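Local coordinates for protein Pcdhgb2 (Mus musculus, PDB 5SZR) that probably acts as a calcium-dependent cell-adhesion protein that may help establish and maintain specific neuronal connections in the brain, here as its extracellular cadherin domains 3-6, at residues L395-A408 with L417-D429. Sequence-based numbering, arbitrary orientation.
With MAN (alpha-D-mannopyranose), chain B; MAN (alpha-D-mannopyranose), chain V; MAN (alpha-D-mannopyranose), chain U.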
loop_
_atom_site.group_PDB
_atom_site.type_symbol
_atom_site.label_atom_id
_atom_site.label_comp_id
_atom_site.label_asym_id
_atom_site.label_seq_id
_atom_site.Cartn_x
_atom_site.Cartn_y
_atom_site.Cartn_z
ATOM N N LEU A 395 -35.039 -59.314 49.862
ATOM C CA LEU A 395 -34.384 -60.580 49.573
ATOM C C LEU A 395 -35.385 -61.728 49.650
ATOM O O LEU A 395 -36.157 -61.835 50.607
ATOM C CB LEU A 395 -33.233 -60.802 50.552
ATOM C CG LEU A 395 -32.243 -61.895 50.163
ATOM C CD1 LEU A 395 -31.655 -61.606 48.797
ATOM C CD2 LEU A 395 -31.152 -62.002 51.208
ATOM N N GLY A 396 -35.380 -62.583 48.621
ATOM C CA GLY A 396 -36.297 -63.699 48.567
ATOM C C GLY A 396 -35.710 -64.974 49.147
ATOM O O GLY A 396 -34.505 -65.094 49.362
ATOM N N ASP A 397 -36.597 -65.941 49.403
ATOM C CA ASP A 397 -36.163 -67.199 50.000
ATOM C C ASP A 397 -35.314 -68.023 49.040
ATOM O O ASP A 397 -34.474 -68.813 49.486
ATOM C CB ASP A 397 -37.373 -68.011 50.463
ATOM C CG ASP A 397 -37.665 -67.836 51.943
ATOM O OD1 ASP A 397 -38.855 -67.780 52.315
ATOM O OD2 ASP A 397 -36.702 -67.761 52.736
ATOM N N ARG A 398 -35.513 -67.858 47.734
ATOM C CA ARG A 398 -34.770 -68.608 46.731
ATOM C C ARG A 398 -33.557 -67.852 46.205
ATOM O O ARG A 398 -32.990 -68.249 45.180
ATOM C CB ARG A 398 -35.690 -68.988 45.567
ATOM C CG ARG A 398 -36.798 -69.958 45.939
ATOM C CD ARG A 398 -37.646 -70.317 44.730
ATOM N N ASP A 399 -33.147 -66.776 46.872
ATOM C CA ASP A 399 -31.992 -65.997 46.444
ATOM C C ASP A 399 -30.741 -66.497 47.156
ATOM O O ASP A 399 -30.760 -66.728 48.369
ATOM C CB ASP A 399 -32.206 -64.509 46.725
ATOM C CG ASP A 399 -33.317 -63.908 45.881
ATOM O OD1 ASP A 399 -33.565 -64.417 44.767
ATOM O OD2 ASP A 399 -33.935 -62.921 46.330
ATOM N N SER A 400 -29.658 -66.657 46.397
ATOM C CA SER A 400 -28.418 -67.181 46.954
ATOM C C SER A 400 -27.839 -66.219 47.984
ATOM O O SER A 400 -27.937 -64.997 47.844
ATOM C CB SER A 400 -27.394 -67.419 45.841
ATOM O OG SER A 400 -28.002 -67.973 44.688
ATOM N N ALA A 401 -27.223 -66.781 49.026
ATOM C CA ALA A 401 -26.590 -65.947 50.043
ATOM C C ALA A 401 -25.387 -65.199 49.477
ATOM O O ALA A 401 -25.169 -64.026 49.804
ATOM C CB ALA A 401 -26.178 -66.801 51.242
ATOM N N ARG A 402 -24.596 -65.859 48.634
ATOM C CA ARG A 402 -23.439 -65.237 48.004
ATOM C C ARG A 402 -23.849 -64.602 46.683
ATOM O O ARG A 402 -24.453 -65.263 45.831
ATOM C CB ARG A 402 -22.329 -66.260 47.761
ATOM C CG ARG A 402 -21.715 -66.865 49.014
ATOM C CD ARG A 402 -20.442 -67.619 48.655
ATOM N NE ARG A 402 -19.545 -66.777 47.860
ATOM C CZ ARG A 402 -18.399 -66.272 48.304
ATOM N NH1 ARG A 402 -17.991 -66.538 49.539
ATOM N NH2 ARG A 402 -17.655 -65.512 47.508
ATOM N N GLN A 403 -23.509 -63.326 46.512
ATOM C CA GLN A 403 -23.816 -62.584 45.300
ATOM C C GLN A 403 -22.547 -61.943 44.758
ATOM O O GLN A 403 -21.612 -61.648 45.508
ATOM C CB GLN A 403 -24.878 -61.508 45.557
ATOM C CG GLN A 403 -26.229 -62.069 45.962
ATOM C CD GLN A 403 -26.980 -62.657 44.789
ATOM O OE1 GLN A 403 -26.733 -62.294 43.636
ATOM N NE2 GLN A 403 -27.905 -63.568 45.072
ATOM N N ARG A 404 -22.522 -61.723 43.448
ATOM C CA ARG A 404 -21.342 -61.174 42.794
ATOM C C ARG A 404 -21.752 -60.179 41.722
ATOM O O ARG A 404 -22.590 -60.491 40.869
ATOM C CB ARG A 404 -20.494 -62.286 42.180
ATOM C CG ARG A 404 -19.363 -61.793 41.301
ATOM C CD ARG A 404 -18.641 -62.970 40.671
ATOM N NE ARG A 404 -17.543 -62.551 39.810
ATOM C CZ ARG A 404 -17.695 -62.115 38.564
ATOM N NH1 ARG A 404 -16.633 -61.763 37.853
ATOM N NH2 ARG A 404 -18.907 -62.023 38.029
ATOM N N LEU A 405 -21.153 -58.987 41.769
ATOM C CA LEU A 405 -21.358 -57.936 40.781
ATOM C C LEU A 405 -20.021 -57.563 40.154
ATOM O O LEU A 405 -19.032 -57.364 40.868
ATOM C CB LEU A 405 -21.977 -56.683 41.410
ATOM C CG LEU A 405 -23.424 -56.602 41.894
ATOM C CD1 LEU A 405 -23.704 -55.178 42.344
ATOM C CD2 LEU A 405 -24.399 -57.008 40.814
ATOM N N LEU A 406 -19.996 -57.454 38.825
ATOM C CA LEU A 406 -18.848 -56.923 38.095
ATOM C C LEU A 406 -19.247 -55.555 37.558
ATOM O O LEU A 406 -20.075 -55.457 36.647
ATOM C CB LEU A 406 -18.417 -57.861 36.968
ATOM C CG LEU A 406 -17.320 -57.310 36.045
ATOM C CD1 LEU A 406 -16.080 -56.934 36.846
ATOM C CD2 LEU A 406 -16.965 -58.306 34.948
ATOM N N VAL A 407 -18.665 -54.502 38.124
ATOM C CA VAL A 407 -19.070 -53.135 37.823
ATOM C C VAL A 407 -17.971 -52.426 37.044
ATOM O O VAL A 407 -16.777 -52.714 37.191
ATOM C CB VAL A 407 -19.422 -52.345 39.101
ATOM C CG1 VAL A 407 -20.532 -53.044 39.870
ATOM C CG2 VAL A 407 -18.189 -52.163 39.973
ATOM N N ALA A 408 -18.389 -51.476 36.212
ATOM C CA ALA A 408 -17.481 -50.687 35.396
ATOM C C ALA A 408 -17.771 -49.211 35.621
ATOM O O ALA A 408 -18.929 -48.782 35.540
ATOM C CB ALA A 408 -17.623 -51.038 33.908
ATOM N N LEU A 417 -12.709 -44.562 28.270
ATOM C CA LEU A 417 -11.849 -45.347 29.145
ATOM C C LEU A 417 -12.616 -45.746 30.403
ATOM O O LEU A 417 -13.568 -45.073 30.813
ATOM C CB LEU A 417 -10.590 -44.564 29.523
ATOM C CG LEU A 417 -9.743 -44.019 28.370
ATOM C CD1 LEU A 417 -8.597 -43.169 28.901
ATOM C CD2 LEU A 417 -9.218 -45.144 27.495
ATOM N N SER A 418 -12.195 -46.851 31.020
ATOM C CA SER A 418 -12.949 -47.391 32.142
ATOM C C SER A 418 -12.029 -48.096 33.129
ATOM O O SER A 418 -10.875 -48.415 32.829
ATOM C CB SER A 418 -14.026 -48.367 31.670
ATOM O OG SER A 418 -13.425 -49.552 31.181
ATOM N N ALA A 419 -12.570 -48.326 34.322
ATOM C CA ALA A 419 -11.991 -49.206 35.323
ATOM C C ALA A 419 -13.080 -50.152 35.809
ATOM O O ALA A 419 -14.272 -49.842 35.719
ATOM C CB ALA A 419 -11.397 -48.423 36.503
ATOM N N THR A 420 -12.668 -51.313 36.313
ATOM C CA THR A 420 -13.604 -52.343 36.737
ATOM C C THR A 420 -13.296 -52.778 38.163
ATOM O O THR A 420 -12.181 -52.607 38.662
ATOM C CB THR A 420 -13.565 -53.557 35.800
ATOM O OG1 THR A 420 -12.221 -54.042 35.697
ATOM C CG2 THR A 420 -14.069 -53.178 34.417
ATOM N N ALA A 421 -14.309 -53.344 38.819
ATOM C CA ALA A 421 -14.153 -53.919 40.148
ATOM C C ALA A 421 -15.192 -55.016 40.342
ATOM O O ALA A 421 -16.335 -54.883 39.895
ATOM C CB ALA A 421 -14.291 -52.858 41.244
ATOM N N THR A 422 -14.788 -56.100 41.001
ATOM C CA THR A 422 -15.696 -57.188 41.342
ATOM C C THR A 422 -16.111 -57.058 42.800
ATOM O O THR A 422 -15.260 -56.982 43.691
ATOM C CB THR A 422 -15.053 -58.554 41.107
ATOM O OG1 THR A 422 -14.760 -58.719 39.717
ATOM C CG2 THR A 422 -16.003 -59.654 41.540
ATOM N N LEU A 423 -17.413 -57.029 43.037
ATOM C CA LEU A 423 -17.967 -56.841 44.372
ATOM C C LEU A 423 -18.636 -58.139 44.790
ATOM O O LEU A 423 -19.682 -58.503 44.242
ATOM C CB LEU A 423 -18.970 -55.690 44.394
ATOM C CG LEU A 423 -18.530 -54.323 43.881
ATOM C CD1 LEU A 423 -19.698 -53.362 43.992
ATOM C CD2 LEU A 423 -17.337 -53.817 44.666
ATOM N N HIS A 424 -18.028 -58.835 45.747
ATOM C CA HIS A 424 -18.629 -60.011 46.361
ATOM C C HIS A 424 -19.533 -59.535 47.491
ATOM O O HIS A 424 -19.052 -59.028 48.510
ATOM C CB HIS A 424 -17.559 -60.968 46.879
ATOM C CG HIS A 424 -16.603 -61.437 45.826
ATOM N ND1 HIS A 424 -16.987 -62.251 44.782
ATOM C CD2 HIS A 424 -15.276 -61.220 45.666
ATOM C CE1 HIS A 424 -15.941 -62.508 44.018
ATOM N NE2 HIS A 424 -14.889 -61.895 44.532
ATOM N N LEU A 425 -20.839 -59.682 47.307
ATOM C CA LEU A 425 -21.827 -59.295 48.306
ATOM C C LEU A 425 -22.434 -60.565 48.891
ATOM O O LEU A 425 -23.045 -61.357 48.167
ATOM C CB LEU A 425 -22.899 -58.397 47.690
ATOM C CG LEU A 425 -22.352 -57.323 46.746
ATOM C CD1 LEU A 425 -23.475 -56.493 46.145
ATOM C CD2 LEU A 425 -21.343 -56.431 47.457
ATOM N N ILE A 426 -22.256 -60.762 50.194
ATOM C CA ILE A 426 -22.637 -62.001 50.864
ATOM C C ILE A 426 -23.607 -61.663 51.985
ATOM O O ILE A 426 -23.249 -60.943 52.926
ATOM C CB ILE A 426 -21.411 -62.747 51.409
ATOM C CG1 ILE A 426 -20.408 -63.000 50.283
ATOM C CG2 ILE A 426 -21.830 -64.052 52.076
ATOM C CD1 ILE A 426 -19.225 -63.818 50.716
ATOM N N PHE A 427 -24.827 -62.184 51.888
ATOM C CA PHE A 427 -25.836 -61.942 52.908
ATOM C C PHE A 427 -25.549 -62.758 54.158
ATOM O O PHE A 427 -25.206 -63.941 54.084
ATOM C CB PHE A 427 -27.228 -62.280 52.380
ATOM C CG PHE A 427 -27.776 -61.260 51.429
ATOM C CD1 PHE A 427 -28.304 -60.070 51.901
ATOM C CD2 PHE A 427 -27.765 -61.489 50.065
ATOM C CE1 PHE A 427 -28.809 -59.127 51.024
ATOM C CE2 PHE A 427 -28.271 -60.554 49.190
ATOM C CZ PHE A 427 -28.793 -59.372 49.672
ATOM N N ALA A 428 -25.696 -62.118 55.312
ATOM C CA ALA A 428 -25.506 -62.788 56.588
ATOM C C ALA A 428 -26.825 -63.387 57.051
ATOM O O ALA A 428 -27.870 -62.728 56.994
ATOM C CB ALA A 428 -24.968 -61.820 57.641
ATOM N N ASP A 429 -26.772 -64.636 57.499
ATOM C CA ASP A 429 -27.925 -65.239 58.138
ATOM C C ASP A 429 -28.123 -64.628 59.522
ATOM O O ASP A 429 -27.165 -64.252 60.203
ATOM C CB ASP A 429 -27.743 -66.753 58.241
ATOM C CG ASP A 429 -29.057 -67.487 58.405
ATOM O OD1 ASP A 429 -30.073 -67.002 57.859
ATOM O OD2 ASP A 429 -29.076 -68.544 59.078
HETATM C C1 MAN B . -13.332 -58.822 39.558
HETATM C C2 MAN B . -13.098 -58.817 38.047
HETATM C C3 MAN B . -13.575 -60.149 37.459
HETATM C C4 MAN B . -12.886 -61.334 38.154
HETATM C C5 MAN B . -13.103 -61.278 39.677
HETATM C C6 MAN B . -12.253 -62.307 40.418
HETATM O O2 MAN B . -11.699 -58.721 37.746
HETATM O O3 MAN B . -13.376 -60.223 36.048
HETATM O O4 MAN B . -13.418 -62.552 37.658
HETATM O O5 MAN B . -12.750 -59.953 40.199
HETATM O O6 MAN B . -12.571 -62.258 41.808
HETATM C C1 MAN V . -12.135 -55.362 36.273
HETATM C C2 MAN V . -10.630 -55.442 36.570
HETATM C C3 MAN V . -9.843 -55.510 35.260
HETATM C C4 MAN V . -10.378 -56.628 34.359
HETATM C C5 MAN V . -11.883 -56.439 34.124
HETATM C C6 MAN V . -12.494 -57.579 33.339
HETATM O O2 MAN V . -10.308 -56.646 37.272
HETATM O O3 MAN V . -8.453 -55.697 35.491
HETATM O O4 MAN V . -9.708 -56.594 33.111
HETATM O O5 MAN V . -12.566 -56.379 35.398
HETATM O O6 MAN V . -12.158 -58.796 34.004
HETATM C C1 MAN U . -14.458 -50.462 30.767
HETATM C C2 MAN U . -13.633 -51.749 30.635
HETATM C C3 MAN U . -12.641 -51.592 29.482
HETATM C C4 MAN U . -13.390 -51.252 28.196
HETATM C C5 MAN U . -14.153 -49.937 28.413
HETATM C C6 MAN U . -14.984 -49.517 27.218
HETATM O O2 MAN U . -14.482 -52.850 30.275
HETATM O O3 MAN U . -11.839 -52.749 29.296
HETATM O O4 MAN U . -12.476 -51.112 27.112
HETATM O O5 MAN U . -15.058 -50.088 29.545
HETATM O O6 MAN U . -15.988 -48.621 27.685
HETATM O O HOH W 1 -19.271 -63.649 45.171
#
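Strands 402-408 and 418-428 pair as an antiparallel hairpin in the last of the fragment's four cadherin domains, flanked by strands 368-374 and 335-342 respectively. L405 and L423 form a hydrogen-bonded pair at its middle: L423 N reaches L405 O at 2.7 Å, almost straight at 176°. Q403/L425 and V407/A421 are bonded likewise, and F427 N to A401 O (2.8 Å) extends the pairing past R402. Between them the non-hydrogen-bonded pairs bring CA-H groups against carbonyls, as T422 CA to L405 O (3.4 Å).

On the inner face F380 packs on Q403, L405 and L425, and L382 on V407. L405 CD1 touches L425 CD1 at 4.0 Å. Near the chain's C-terminal end chi1 of L395 (-165°) swings its isobutyl group across to the F427 ring, CD2 over the centre in a CH-pi contact (3.4 Å to the centroid) and CD1 3.6 Å from CE2.

On the other face, I426 CD1 sits over the R402 guanidinium, 3.2 Å from NH1, and a water links H424 ND1 to Q403 O. S418, T420 and T422 each carry an O-linked mannose there. The extended R404 gives the T422 sugar a weak hydrogen bond, NH1 to O4 (3.3 Å), while its NH2 is hydrogen-bonded to Q373 OE1. Leucines and valine thus pack into the core beside a Q403 amide satisfied by S400 O and S375 OG, while the mannoses stand on a mixed outer face, two close to buried L406.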